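Local coordinates for putative peptide ABC-transport system periplasmic peptide-binding protein (Campylobacter jejuni, PDB 4OEV), which binds nickel(II) as the extracytoplasmic solute-binding component of an ABC-type nickel importer, at residues F34-L46 and A128-K140. Residues are numbered along the deposited sequence; the frame is centred on the assembly and turned at random.
Sequences FSGLTRFDENMSL and AFLDALSIGMLPK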
loop_
_atom_site.group_PDB
_atom_site.type_symbol
_atom_site.label_atom_id
_atom_site.label_comp_id
_atom_site.label_asym_id
_atom_site.label_seq_id
_atom_site.Cartn_x
_atom_site.Cartn_y
_atom_site.Cartn_z
ATOM N N PHE A 34 -6.558 -16.606 -2.399
ATOM C CA PHE A 34 -7.526 -16.162 -3.411
ATOM C C PHE A 34 -6.852 -15.803 -4.716
ATOM O O PHE A 34 -5.627 -15.581 -4.752
ATOM C CB PHE A 34 -8.317 -14.961 -2.898
ATOM C CG PHE A 34 -9.104 -15.257 -1.664
ATOM C CD1 PHE A 34 -10.414 -15.715 -1.763
ATOM C CD2 PHE A 34 -8.533 -15.116 -0.412
ATOM C CE1 PHE A 34 -11.145 -16.014 -0.616
ATOM C CE2 PHE A 34 -9.247 -15.407 0.743
ATOM C CZ PHE A 34 -10.571 -15.846 0.642
ATOM N N SER A 35 -7.635 -15.789 -5.788
ATOM C CA SER A 35 -7.147 -15.257 -7.042
ATOM C C SER A 35 -8.263 -14.498 -7.692
ATOM O O SER A 35 -9.444 -14.792 -7.441
ATOM C CB SER A 35 -6.620 -16.368 -7.952
ATOM O OG SER A 35 -7.663 -17.270 -8.239
ATOM N N GLY A 36 -7.886 -13.564 -8.567
ATOM C CA GLY A 36 -8.817 -12.644 -9.183
ATOM C C GLY A 36 -8.988 -12.938 -10.655
ATOM O O GLY A 36 -8.409 -13.908 -11.183
ATOM N N LEU A 37 -9.815 -12.123 -11.306
ATOM C CA LEU A 37 -10.050 -12.237 -12.733
ATOM C C LEU A 37 -8.811 -11.903 -13.528
ATOM O O LEU A 37 -8.608 -12.444 -14.620
ATOM C CB LEU A 37 -11.199 -11.321 -13.172
ATOM C CG LEU A 37 -12.517 -11.626 -12.489
ATOM C CD1 LEU A 37 -13.646 -10.719 -13.038
ATOM C CD2 LEU A 37 -12.844 -13.132 -12.685
ATOM N N THR A 38 -8.012 -10.974 -13.002
ATOM C CA THR A 38 -6.790 -10.584 -13.664
ATOM C C THR A 38 -5.600 -10.737 -12.721
ATOM O O THR A 38 -5.759 -10.924 -11.509
ATOM C CB THR A 38 -6.860 -9.132 -14.174
ATOM O OG1 THR A 38 -7.029 -8.242 -13.077
ATOM C CG2 THR A 38 -8.050 -8.923 -15.129
ATOM N N ARG A 39 -4.405 -10.652 -13.286
ATOM C CA ARG A 39 -3.164 -10.757 -12.488
ATOM C C ARG A 39 -2.074 -9.951 -13.194
ATOM O O ARG A 39 -2.315 -9.428 -14.285
ATOM C CB ARG A 39 -2.754 -12.223 -12.329
ATOM C CG ARG A 39 -2.255 -12.829 -13.644
ATOM C CD ARG A 39 -1.972 -14.300 -13.534
ATOM N NE ARG A 39 -1.867 -14.850 -14.880
ATOM C CZ ARG A 39 -0.747 -14.897 -15.607
ATOM N NH1 ARG A 39 -0.793 -15.413 -16.838
ATOM N NH2 ARG A 39 0.423 -14.474 -15.109
ATOM N N PHE A 40 -0.896 -9.816 -12.579
ATOM C CA PHE A 40 0.209 -9.086 -13.190
ATOM C C PHE A 40 1.469 -9.942 -13.224
ATOM O O PHE A 40 1.733 -10.650 -12.251
ATOM C CB PHE A 40 0.491 -7.783 -12.423
ATOM C CG PHE A 40 -0.745 -6.983 -12.168
ATOM C CD1 PHE A 40 -1.232 -6.132 -13.146
ATOM C CD2 PHE A 40 -1.435 -7.107 -10.963
ATOM C CE1 PHE A 40 -2.416 -5.404 -12.945
ATOM C CE2 PHE A 40 -2.607 -6.384 -10.752
ATOM C CZ PHE A 40 -3.099 -5.536 -11.747
ATOM N N ASP A 41 2.263 -9.831 -14.300
ATOM C CA ASP A 41 3.487 -10.640 -14.426
ATOM C C ASP A 41 4.700 -9.856 -13.936
ATOM O O ASP A 41 4.533 -8.822 -13.283
ATOM C CB ASP A 41 3.676 -11.151 -15.869
ATOM C CG ASP A 41 3.905 -10.034 -16.902
ATOM O OD1 ASP A 41 4.169 -8.874 -16.516
ATOM O OD2 ASP A 41 3.799 -10.328 -18.121
ATOM N N GLU A 42 5.912 -10.340 -14.226
ATOM C CA GLU A 42 7.108 -9.715 -13.652
ATOM C C GLU A 42 7.320 -8.305 -14.170
ATOM O O GLU A 42 8.067 -7.526 -13.580
ATOM C CB GLU A 42 8.353 -10.543 -13.943
ATOM C CG GLU A 42 8.494 -10.852 -15.403
ATOM C CD GLU A 42 8.122 -12.280 -15.697
ATOM O OE1 GLU A 42 6.983 -12.648 -15.369
ATOM O OE2 GLU A 42 8.952 -13.031 -16.251
ATOM N N ASN A 43 6.697 -8.014 -15.305
ATOM C CA ASN A 43 6.751 -6.690 -15.898
ATOM C C ASN A 43 5.583 -5.775 -15.480
ATOM O O ASN A 43 5.432 -4.708 -16.062
ATOM C CB ASN A 43 6.763 -6.823 -17.420
ATOM C CG ASN A 43 7.908 -7.650 -17.901
ATOM O OD1 ASN A 43 7.735 -8.573 -18.698
ATOM N ND2 ASN A 43 9.095 -7.347 -17.405
ATOM N N MET A 44 4.799 -6.209 -14.481
ATOM C CA MET A 44 3.540 -5.583 -14.053
ATOM C C MET A 44 2.548 -5.429 -15.217
ATOM O O MET A 44 1.730 -4.507 -15.243
ATOM C CB MET A 44 3.798 -4.241 -13.386
ATOM C CG MET A 44 2.793 -3.909 -12.255
ATOM S SD MET A 44 2.846 -5.109 -10.912
ATOM C CE MET A 44 4.562 -5.086 -10.666
ATOM N N SER A 45 2.591 -6.370 -16.147
ATOM C CA SER A 45 1.627 -6.396 -17.262
ATOM C C SER A 45 0.363 -7.076 -16.822
ATOM O O SER A 45 0.438 -8.115 -16.178
ATOM C CB SER A 45 2.202 -7.152 -18.459
ATOM O OG SER A 45 3.346 -6.486 -18.955
ATOM N N LEU A 46 -0.801 -6.517 -17.187
ATOM C CA LEU A 46 -2.061 -7.151 -16.897
ATOM C C LEU A 46 -2.195 -8.428 -17.728
ATOM O O LEU A 46 -1.946 -8.398 -18.944
ATOM C CB LEU A 46 -3.227 -6.196 -17.208
ATOM C CG LEU A 46 -4.652 -6.566 -16.841
ATOM C CD1 LEU A 46 -4.943 -6.476 -15.371
ATOM C CD2 LEU A 46 -5.588 -5.625 -17.582
ATOM N N ALA A 128 -9.545 2.096 -14.286
ATOM C CA ALA A 128 -8.811 1.309 -13.298
ATOM C C ALA A 128 -9.485 -0.037 -13.004
ATOM O O ALA A 128 -8.951 -0.853 -12.256
ATOM C CB ALA A 128 -8.639 2.095 -12.016
ATOM N N PHE A 129 -10.652 -0.289 -13.608
ATOM C CA PHE A 129 -11.448 -1.446 -13.237
ATOM C C PHE A 129 -10.731 -2.801 -13.424
ATOM O O PHE A 129 -10.919 -3.715 -12.622
ATOM C CB PHE A 129 -12.764 -1.480 -14.087
ATOM C CG PHE A 129 -13.800 -2.426 -13.575
ATOM C CD1 PHE A 129 -14.022 -2.566 -12.213
ATOM C CD2 PHE A 129 -14.647 -3.136 -14.485
ATOM C CE1 PHE A 129 -14.986 -3.431 -11.725
ATOM C CE2 PHE A 129 -15.618 -3.991 -14.009
ATOM C CZ PHE A 129 -15.813 -4.149 -12.640
ATOM N N LEU A 130 -9.991 -2.957 -14.521
ATOM C CA LEU A 130 -9.311 -4.229 -14.780
ATOM C C LEU A 130 -8.232 -4.459 -13.720
ATOM O O LEU A 130 -8.060 -5.584 -13.252
ATOM C CB LEU A 130 -8.701 -4.237 -16.174
ATOM C CG LEU A 130 -9.767 -4.412 -17.264
ATOM C CD1 LEU A 130 -9.138 -4.218 -18.637
ATOM C CD2 LEU A 130 -10.414 -5.787 -17.151
ATOM N N ASP A 131 -7.525 -3.393 -13.334
ATOM C CA ASP A 131 -6.551 -3.519 -12.241
ATOM C C ASP A 131 -7.303 -3.910 -10.992
ATOM O O ASP A 131 -6.839 -4.753 -10.237
ATOM C CB ASP A 131 -5.765 -2.207 -11.980
ATOM C CG ASP A 131 -4.591 -2.047 -12.910
ATOM O OD1 ASP A 131 -4.533 -2.813 -13.924
ATOM O OD2 ASP A 131 -3.699 -1.223 -12.590
ATOM N N ALA A 132 -8.472 -3.300 -10.792
ATOM C CA ALA A 132 -9.284 -3.540 -9.593
ATOM C C ALA A 132 -9.758 -4.980 -9.516
ATOM O O ALA A 132 -9.939 -5.525 -8.419
ATOM C CB ALA A 132 -10.485 -2.590 -9.560
ATOM N N LEU A 133 -9.989 -5.577 -10.686
ATOM C CA LEU A 133 -10.467 -6.950 -10.761
ATOM C C LEU A 133 -9.344 -7.975 -10.544
ATOM O O LEU A 133 -9.545 -9.188 -10.756
ATOM C CB LEU A 133 -11.175 -7.184 -12.118
ATOM C CG LEU A 133 -12.528 -6.490 -12.279
ATOM C CD1 LEU A 133 -13.011 -6.468 -13.701
ATOM C CD2 LEU A 133 -13.527 -7.179 -11.394
ATOM N N SER A 134 -8.167 -7.507 -10.092
ATOM C CA SER A 134 -7.121 -8.461 -9.746
ATOM C C SER A 134 -7.372 -8.899 -8.299
ATOM O O SER A 134 -6.711 -9.803 -7.811
ATOM C CB SER A 134 -5.709 -7.872 -9.928
ATOM O OG SER A 134 -5.519 -6.697 -9.128
ATOM N N ILE A 135 -8.341 -8.269 -7.620
ATOM C CA ILE A 135 -8.704 -8.685 -6.258
ATOM C C ILE A 135 -9.310 -10.081 -6.287
ATOM O O ILE A 135 -9.940 -10.467 -7.286
ATOM C CB ILE A 135 -9.711 -7.704 -5.569
ATOM C CG1 ILE A 135 -9.719 -7.911 -4.058
ATOM C CG2 ILE A 135 -11.116 -7.815 -6.118
ATOM C CD1 ILE A 135 -8.499 -7.314 -3.315
ATOM N N GLY A 136 -9.126 -10.832 -5.201
ATOM C CA GLY A 136 -9.607 -12.203 -5.150
ATOM C C GLY A 136 -11.118 -12.278 -5.338
ATOM O O GLY A 136 -11.824 -11.323 -5.003
ATOM N N MET A 137 -11.611 -13.387 -5.917
ATOM C CA MET A 137 -13.060 -13.654 -5.988
ATOM C C MET A 137 -13.489 -14.453 -4.734
ATOM O O MET A 137 -12.679 -15.183 -4.131
ATOM C CB MET A 137 -13.414 -14.382 -7.290
ATOM C CG MET A 137 -13.205 -13.560 -8.581
ATOM S SD MET A 137 -14.325 -12.149 -8.731
ATOM C CE MET A 137 -13.212 -10.902 -8.018
ATOM N N LEU A 138 -14.707 -14.209 -4.279
ATOM C CA LEU A 138 -15.277 -14.876 -3.109
ATOM C C LEU A 138 -16.224 -16.013 -3.537
ATOM O O LEU A 138 -16.812 -15.935 -4.611
ATOM C CB LEU A 138 -16.088 -13.911 -2.261
ATOM C CG LEU A 138 -15.289 -12.756 -1.645
ATOM C CD1 LEU A 138 -16.268 -11.739 -1.106
ATOM C CD2 LEU A 138 -14.440 -13.338 -0.561
ATOM N N PRO A 139 -16.394 -17.025 -2.668
ATOM C CA PRO A 139 -17.307 -18.138 -2.963
ATOM C C PRO A 139 -18.739 -17.893 -2.521
ATOM O O PRO A 139 -19.073 -17.960 -1.335
ATOM C CB PRO A 139 -16.681 -19.304 -2.193
ATOM C CG PRO A 139 -15.941 -18.673 -1.048
ATOM C CD PRO A 139 -15.488 -17.341 -1.542
ATOM N N LYS A 140 -19.586 -17.638 -3.509
ATOM C CA LYS A 140 -21.023 -17.479 -3.273
ATOM C C LYS A 140 -21.600 -18.608 -2.434
ATOM O O LYS A 140 -22.305 -18.359 -1.463
ATOM C CB LYS A 140 -21.752 -17.373 -4.601
ATOM C CG LYS A 140 -23.270 -17.293 -4.493
ATOM C CD LYS A 140 -23.843 -16.871 -5.813
ATOM C CE LYS A 140 -25.361 -16.699 -5.770
ATOM N NZ LYS A 140 -26.033 -18.023 -5.740
HETATM O O HOH W 1 -10.352 -16.662 -5.313
#
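Two glycines, Gly36 and Gly136, bring the backbones within 4.1 Å, CA to CA, so main chain packs on main chain with no side chain between. Gly36 CA lies 3.1 Å from Ile135 O, and Gly136 CA rests against CB of Phe34. On one flank of this crossing Met137 N donates to Ser35 O (3.0 Å), and a water accepts from Ser35 N and donates to Met137 O. On the other, where helix 129-132 ends, Leu133 O accepts from Thr38 N (3.3 Å) and, weakly, from Leu37 N. Thr38 OG1, set between its own backbone N and carbonyl carbon (chi1 62°), reaches Leu130 O at 2.9 Å, so Thr38 is tied to the helix end by both backbone and side chain.

Beyond it the Phe40 ring presents its edge, with CE1 3.5 Å from Asp131 OD1 and CE2 3.3 Å from Ser134 OG. The carboxylate stands almost perpendicular to the ring, 86° between planes; its other oxygen, OD2, accepts from the backbone of Asp389. Ser134 OG is itself turned back onto Asp131 O. Leu46, on the strand antiparallel to 38-40, lays CD2 against Leu130 CB at 3.7 Å. The Leu37 branches divide, CD1 meeting Leu133 CD2 and CD2 meeting Met137 CG, while Ile65 and Leu67 of strand 62-67 also touch this leucine.

The contact thus joins the short 38-40/46-48 hairpin to the end of helix 129-132 and the loop after it. Backbone carbonyls Leu130 O and Leu133 O accept from the hydroxyl and the backbone N-H of Thr38, respectively, whereas Ile135 O, buried by the contact, has no hydrogen-bond partner in the model and packs against Gly36 CA.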